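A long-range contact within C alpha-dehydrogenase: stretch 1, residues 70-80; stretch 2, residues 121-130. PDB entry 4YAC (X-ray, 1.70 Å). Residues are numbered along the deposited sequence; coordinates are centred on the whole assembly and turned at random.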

ATOM      1  N   ALA A  70     -16.493 -17.574   8.733  1.00 27.40           N
ATOM      2  CA  ALA A  70     -15.871 -18.868   8.479  1.00 31.75           C
ATOM      3  C   ALA A  70     -14.420 -18.868   8.934  1.00 36.67           C
ATOM      4  O   ALA A  70     -13.914 -19.892   9.381  1.00 29.60           O
ATOM      5  N   TYR A  71     -13.750 -17.724   8.823  1.00 29.10           N
ATOM      6  CA  TYR A  71     -12.356 -17.636   9.242  1.00 25.60           C
ATOM      7  C   TYR A  71     -12.268 -17.905  10.743  1.00 31.70           C
ATOM      8  O   TYR A  71     -11.438 -18.693  11.196  1.00 30.98           O
ATOM      9  N   ALA A  72     -13.150 -17.271  11.508  1.00 24.48           N
ATOM     10  CA  ALA A  72     -13.165 -17.463  12.951  1.00 28.06           C
ATOM     11  C   ALA A  72     -13.440 -18.924  13.291  1.00 31.77           C
ATOM     12  O   ALA A  72     -12.835 -19.481  14.210  1.00 31.58           O
ATOM     13  N   ALA A  73     -14.349 -19.540  12.543  1.00 30.36           N
ATOM     14  CA  ALA A  73     -14.687 -20.942  12.763  1.00 36.19           C
ATOM     15  C   ALA A  73     -13.493 -21.839  12.451  1.00 31.55           C
ATOM     16  O   ALA A  73     -13.248 -22.823  13.151  1.00 32.72           O
ATOM     17  N   ALA A  74     -12.750 -21.489  11.404  1.00 29.26           N
ATOM     18  CA  ALA A  74     -11.601 -22.280  10.979  1.00 27.69           C
ATOM     19  C   ALA A  74     -10.475 -22.211  12.003  1.00 35.08           C
ATOM     20  O   ALA A  74      -9.781 -23.198  12.239  1.00 34.12           O
ATOM     21  N   VAL A  75     -10.293 -21.046  12.611  1.00 29.07           N
ATOM     22  CA  VAL A  75      -9.274 -20.901  13.639  1.00 26.31           C
ATOM     23  C   VAL A  75      -9.718 -21.623  14.913  1.00 35.74           C
ATOM     24  O   VAL A  75      -8.897 -22.232  15.596  1.00 34.22           O
ATOM     25  N   ASP A  76     -11.010 -21.567  15.232  1.00 28.84           N
ATOM     26  CA  ASP A  76     -11.547 -22.369  16.335  1.00 32.34           C
ATOM     27  C   ASP A  76     -11.197 -23.835  16.133  1.00 53.80           C
ATOM     28  O   ASP A  76     -10.739 -24.515  17.053  1.00 53.04           O
ATOM     29  N   GLU A  77     -11.439 -24.311  14.915  1.00 50.46           N
ATOM     30  CA  GLU A  77     -11.164 -25.691  14.541  1.00 40.09           C
ATOM     31  C   GLU A  77      -9.690 -26.026  14.747  1.00 32.54           C
ATOM     32  O   GLU A  77      -9.352 -27.088  15.278  1.00 38.42           O
ATOM     33  N   ALA A  78      -8.818 -25.108  14.343  1.00 31.87           N
ATOM     34  CA  ALA A  78      -7.385 -25.275  14.549  1.00 29.80           C
ATOM     35  C   ALA A  78      -7.067 -25.470  16.029  1.00 34.52           C
ATOM     36  O   ALA A  78      -6.245 -26.310  16.390  1.00 36.08           O
ATOM     37  N   GLU A  79      -7.730 -24.699  16.883  1.00 35.68           N
ATOM     38  CA  GLU A  79      -7.485 -24.766  18.321  1.00 38.74           C
ATOM     39  C   GLU A  79      -7.983 -26.077  18.922  1.00 40.67           C
ATOM     40  O   GLU A  79      -7.375 -26.614  19.852  1.00 39.73           O
ATOM     41  N   GLN A  80      -9.090 -26.591  18.396  1.00 46.69           N
ATOM     42  CA  GLN A  80      -9.646 -27.847  18.886  1.00 47.45           C
ATOM     43  C   GLN A  80      -8.791 -29.027  18.457  1.00 51.33           C
ATOM     44  O   GLN A  80      -8.613 -29.983  19.209  1.00 66.91           O
ATOM     45  N   ASN A 121      -8.361 -10.103   7.534  1.00 22.79           N
ATOM     46  CA  ASN A 121      -9.253 -11.022   8.230  1.00 23.53           C
ATOM     47  C   ASN A 121      -8.484 -12.022   9.092  1.00 24.57           C
ATOM     48  O   ASN A 121      -8.878 -12.307  10.220  1.00 23.63           O
ATOM     49  N   GLY A 122      -7.386 -12.549   8.566  1.00 22.25           N
ATOM     50  CA  GLY A 122      -6.568 -13.475   9.331  1.00 23.04           C
ATOM     51  C   GLY A 122      -5.914 -12.790  10.512  1.00 27.92           C
ATOM     52  O   GLY A 122      -5.949 -13.295  11.639  1.00 25.97           O
ATOM     53  N   VAL A 123      -5.316 -11.632  10.255  1.00 24.20           N
ATOM     54  CA  VAL A 123      -4.639 -10.869  11.302  1.00 27.08           C
ATOM     55  C   VAL A 123      -5.612 -10.521  12.432  1.00 26.50           C
ATOM     56  O   VAL A 123      -5.292 -10.687  13.603  1.00 26.62           O
ATOM     57  N   MET A 124      -6.810 -10.068  12.091  1.00 25.65           N
ATOM     58  CA  MET A 124      -7.757  -9.644  13.117  1.00 24.51           C
ATOM     59  C   MET A 124      -8.425 -10.821  13.817  1.00 24.31           C
ATOM     60  O   MET A 124      -8.961 -10.662  14.907  1.00 27.60           O
ATOM     61  N   THR A 125      -8.395 -11.998  13.199  1.00 26.39           N
ATOM     62  CA  THR A 125      -8.985 -13.182  13.823  1.00 24.03           C
ATOM     63  C   THR A 125      -8.003 -13.803  14.810  1.00 28.06           C
ATOM     64  O   THR A 125      -8.394 -14.222  15.902  1.00 30.74           O
ATOM     65  N   VAL A 126      -6.728 -13.841  14.428  1.00 25.95           N
ATOM     66  CA  VAL A 126      -5.717 -14.577  15.191  1.00 26.88           C
ATOM     67  C   VAL A 126      -4.915 -13.711  16.165  1.00 29.68           C
ATOM     68  O   VAL A 126      -4.655 -14.125  17.293  1.00 28.52           O
ATOM     69  N   MET A 127      -4.509 -12.522  15.740  1.00 28.18           N
ATOM     70  CA  MET A 127      -3.587 -11.719  16.538  1.00 30.04           C
ATOM     71  C   MET A 127      -4.164 -11.332  17.911  1.00 31.75           C
ATOM     72  O   MET A 127      -3.442 -11.359  18.911  1.00 35.18           O
ATOM     73  N   PRO A 128      -5.464 -10.996  17.982  1.00 31.03           N
ATOM     74  CA  PRO A 128      -6.035 -10.741  19.313  1.00 33.82           C
ATOM     75  C   PRO A 128      -6.043 -11.968  20.232  1.00 34.77           C
ATOM     76  O   PRO A 128      -5.983 -11.818  21.454  1.00 33.74           O
ATOM     77  N   ARG A 129      -6.120 -13.164  19.656  1.00 31.46           N
ATOM     78  CA  ARG A 129      -6.051 -14.390  20.442  1.00 31.06           C
ATOM     79  C   ARG A 129      -4.635 -14.601  20.968  1.00 35.29           C
ATOM     80  O   ARG A 129      -4.443 -15.035  22.104  1.00 36.44           O
ATOM     81  N   MET A 130      -3.645 -14.288  20.136  1.00 30.00           N
ATOM     82  CA  MET A 130      -2.249 -14.373  20.549  1.00 35.44           C
ATOM     83  C   MET A 130      -1.981 -13.478  21.752  1.00 37.20           C
ATOM     84  O   MET A 130      -1.369 -13.904  22.729  1.00 35.00           O
TER

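Two helices of one chain run in roughly the same direction, their axes crossing at -42° and approaching to 9.8 Å. Stretch 1 meets its partner along Tyr-71, Ala-72, Val-75, Asp-76 and Glu-79, the three- and four-residue spacing that keeps one helical face in contact.

Ala-70 stays out of reach, so the contact opens with Tyr-71, buried, pointing toward stretch 2 with chi1 t. Asn-121 C lies over one face of its ring, and Tyr-71 CD2 is 3.9 Å from Asn-121 CB; Tyr-71 OH comes within 3.2 Å of Gly-122 CA. The glycine is what admits the phenol: an ideal CB there would lie 2.4 Å from Tyr-71 OH, a clash. Ala-72 points sideways at the closest CA pairing, 6.0 Å between Ala-72 CA and Thr-125 CA; Ala-72 CA also lies 3.8 Å from Thr-125 CG2. That threonine, chi1 m, points toward stretch 1 yet spends its hydroxyl on its own helix, Thr-125 OG1 donating to Asn-121 O at 2.7 Å, while its methyl joins the apolar packing.

Ala-73 points away and Ala-74 makes no contact. Val-75, chi1 t, points toward stretch 2; its CG2 packs against Thr-125 CG2 at 3.7 Å and Val-126 CG2 at 3.8 Å, while its CG1 lies over one face of the Arg-129 guanidinium, 3.4 Å from NH1.

Here the grammar turns ionic. Asp-76, chi1 m, starts sideways, but its end comes nearer: OD1 accepts from Arg-129 NH1 at 2.8 Å and NH2 at 3.1 Å. After Glu-77 and Ala-78, both out of contact, Glu-79 (m, t) points toward stretch 2, and its OE2 accepts from Arg-129 NH1 at 2.9 Å. Extended as m, t, t, Arg-129 sits as a knob among Ala-72, Val-75, Asp-76 and Glu-79, with both carboxylates at its guanidinium edge in salt bridges.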

ATOM      1  CB  ALA A  70     -15.964 -19.226   7.009  1.00 35.65           C
ATOM      2  CB  TYR A  71     -11.764 -16.263   8.897  1.00 27.98           C
ATOM      3  CG  TYR A  71     -10.272 -16.283   8.631  1.00 29.71           C
ATOM      4  CD1 TYR A  71      -9.408 -17.000   9.447  1.00 26.20           C
ATOM      5  CD2 TYR A  71      -9.730 -15.589   7.558  1.00 22.68           C
ATOM      6  CE1 TYR A  71      -8.049 -17.022   9.203  1.00 26.79           C
ATOM      7  CE2 TYR A  71      -8.364 -15.604   7.305  1.00 20.54           C
ATOM      8  CZ  TYR A  71      -7.532 -16.327   8.131  1.00 21.89           C
ATOM      9  OH  TYR A  71      -6.177 -16.344   7.887  1.00 23.46           O
ATOM     10  CB  ALA A  72     -14.199 -16.574  13.587  1.00 27.57           C
ATOM     11  CB  ALA A  73     -15.885 -21.339  11.915  1.00 33.68           C
ATOM     12  CB  ALA A  74     -11.103 -21.812   9.622  1.00 27.79           C
ATOM     13  CB  VAL A  75      -8.967 -19.420  13.927  1.00 29.54           C
ATOM     14  CG1 VAL A  75      -8.036 -19.279  15.114  1.00 28.75           C
ATOM     15  CG2 VAL A  75      -8.334 -18.778  12.705  1.00 26.01           C
ATOM     16  CB  ASP A  76     -13.063 -22.238  16.430  1.00 30.65           C
ATOM     17  CG  ASP A  76     -13.513 -20.946  17.069  1.00 37.90           C
ATOM     18  OD1 ASP A  76     -12.672 -20.072  17.376  1.00 38.47           O
ATOM     19  OD2 ASP A  76     -14.735 -20.815  17.257  1.00 43.95           O
ATOM     20  CB  GLU A  77     -11.575 -25.933  13.086  1.00 37.07           C
ATOM     21  CG  GLU A  77     -11.469 -27.383  12.643  1.00 44.47           C
ATOM     22  CD  GLU A  77     -11.956 -27.597  11.221  1.00 39.55           C
ATOM     23  OE1 GLU A  77     -13.067 -27.135  10.890  1.00 50.03           O
ATOM     24  OE2 GLU A  77     -11.223 -28.228  10.433  1.00 42.54           O
ATOM     25  CB  ALA A  78      -6.631 -24.075  14.002  1.00 33.99           C
ATOM     26  CB  GLU A  79      -8.146 -23.578  19.024  1.00 36.27           C
ATOM     27  CG  GLU A  79      -7.558 -22.237  18.617  1.00 41.62           C
ATOM     28  CD  GLU A  79      -8.303 -21.053  19.204  1.00 49.65           C
ATOM     29  OE1 GLU A  79      -9.389 -21.251  19.790  1.00 63.83           O
ATOM     30  OE2 GLU A  79      -7.796 -19.919  19.078  1.00 42.27           O
ATOM     31  CB  GLN A  80     -11.079 -28.041  18.385  1.00 46.35           C
ATOM     32  CG  GLN A  80     -12.114 -27.164  19.076  1.00 71.79           C
ATOM     33  CD  GLN A  80     -12.073 -27.293  20.587  1.00102.71           C
ATOM     34  OE1 GLN A  80     -12.004 -28.398  21.126  1.00119.93           O
ATOM     35  NE2 GLN A  80     -12.100 -26.160  21.278  1.00105.15           N
ATOM     36  CB  ASN A 121     -10.141 -11.769   7.236  1.00 22.67           C
ATOM     37  CG  ASN A 121     -11.186 -10.874   6.589  1.00 23.84           C
ATOM     38  OD1 ASN A 121     -11.443  -9.755   7.047  1.00 28.53           O
ATOM     39  ND2 ASN A 121     -11.805 -11.373   5.521  1.00 26.73           N
ATOM     40  CB  VAL A 123      -3.988  -9.584  10.713  1.00 25.67           C
ATOM     41  CG1 VAL A 123      -3.620  -8.596  11.807  1.00 28.23           C
ATOM     42  CG2 VAL A 123      -2.759  -9.952   9.902  1.00 25.50           C
ATOM     43  CB  MET A 124      -8.823  -8.731  12.510  1.00 25.24           C
ATOM     44  CG  MET A 124      -8.271  -7.430  11.939  1.00 30.73           C
ATOM     45  SD  MET A 124      -7.147  -6.552  13.044  1.00 27.51           S
ATOM     46  CE  MET A 124      -8.159  -6.393  14.509  1.00 31.90           C
ATOM     47  CB  THR A 125      -9.401 -14.244  12.777  1.00 27.37           C
ATOM     48  OG1 THR A 125     -10.407 -13.700  11.914  1.00 28.41           O
ATOM     49  CG2 THR A 125      -9.972 -15.490  13.452  1.00 29.20           C
ATOM     50  CB  VAL A 126      -4.732 -15.284  14.226  1.00 25.58           C
ATOM     51  CG1 VAL A 126      -3.543 -15.889  14.972  1.00 31.90           C
ATOM     52  CG2 VAL A 126      -5.460 -16.357  13.429  1.00 24.17           C
ATOM     53  CB  MET A 127      -3.171 -10.479  15.736  1.00 30.49           C
ATOM     54  CG  MET A 127      -2.397  -9.428  16.497  1.00 32.75           C
ATOM     55  SD  MET A 127      -3.475  -8.091  17.036  1.00 37.06           S
ATOM     56  CE  MET A 127      -4.043  -7.400  15.476  1.00 33.35           C
ATOM     57  CB  PRO A 128      -7.463 -10.289  18.999  1.00 31.81           C
ATOM     58  CG  PRO A 128      -7.367  -9.697  17.633  1.00 28.12           C
ATOM     59  CD  PRO A 128      -6.378 -10.563  16.908  1.00 28.22           C
ATOM     60  CB  ARG A 129      -6.492 -15.594  19.609  1.00 36.15           C
ATOM     61  CG  ARG A 129      -7.869 -15.449  18.985  1.00 32.50           C
ATOM     62  CD  ARG A 129      -8.285 -16.733  18.286  1.00 37.28           C
ATOM     63  NE  ARG A 129      -9.533 -16.587  17.543  1.00 39.06           N
ATOM     64  CZ  ARG A 129     -10.396 -17.574  17.314  1.00 43.15           C
ATOM     65  NH1 ARG A 129     -10.167 -18.797  17.781  1.00 38.60           N
ATOM     66  NH2 ARG A 129     -11.500 -17.337  16.622  1.00 36.98           N
ATOM     67  CB  MET A 130      -1.320 -13.976  19.406  1.00 30.85           C
ATOM     68  CG  MET A 130      -1.162 -15.018  18.320  1.00 34.76           C
ATOM     69  SD  MET A 130      -0.218 -14.354  16.938  1.00 32.47           S
ATOM     70  CE  MET A 130       0.030 -15.821  15.945  1.00 29.14           C
TER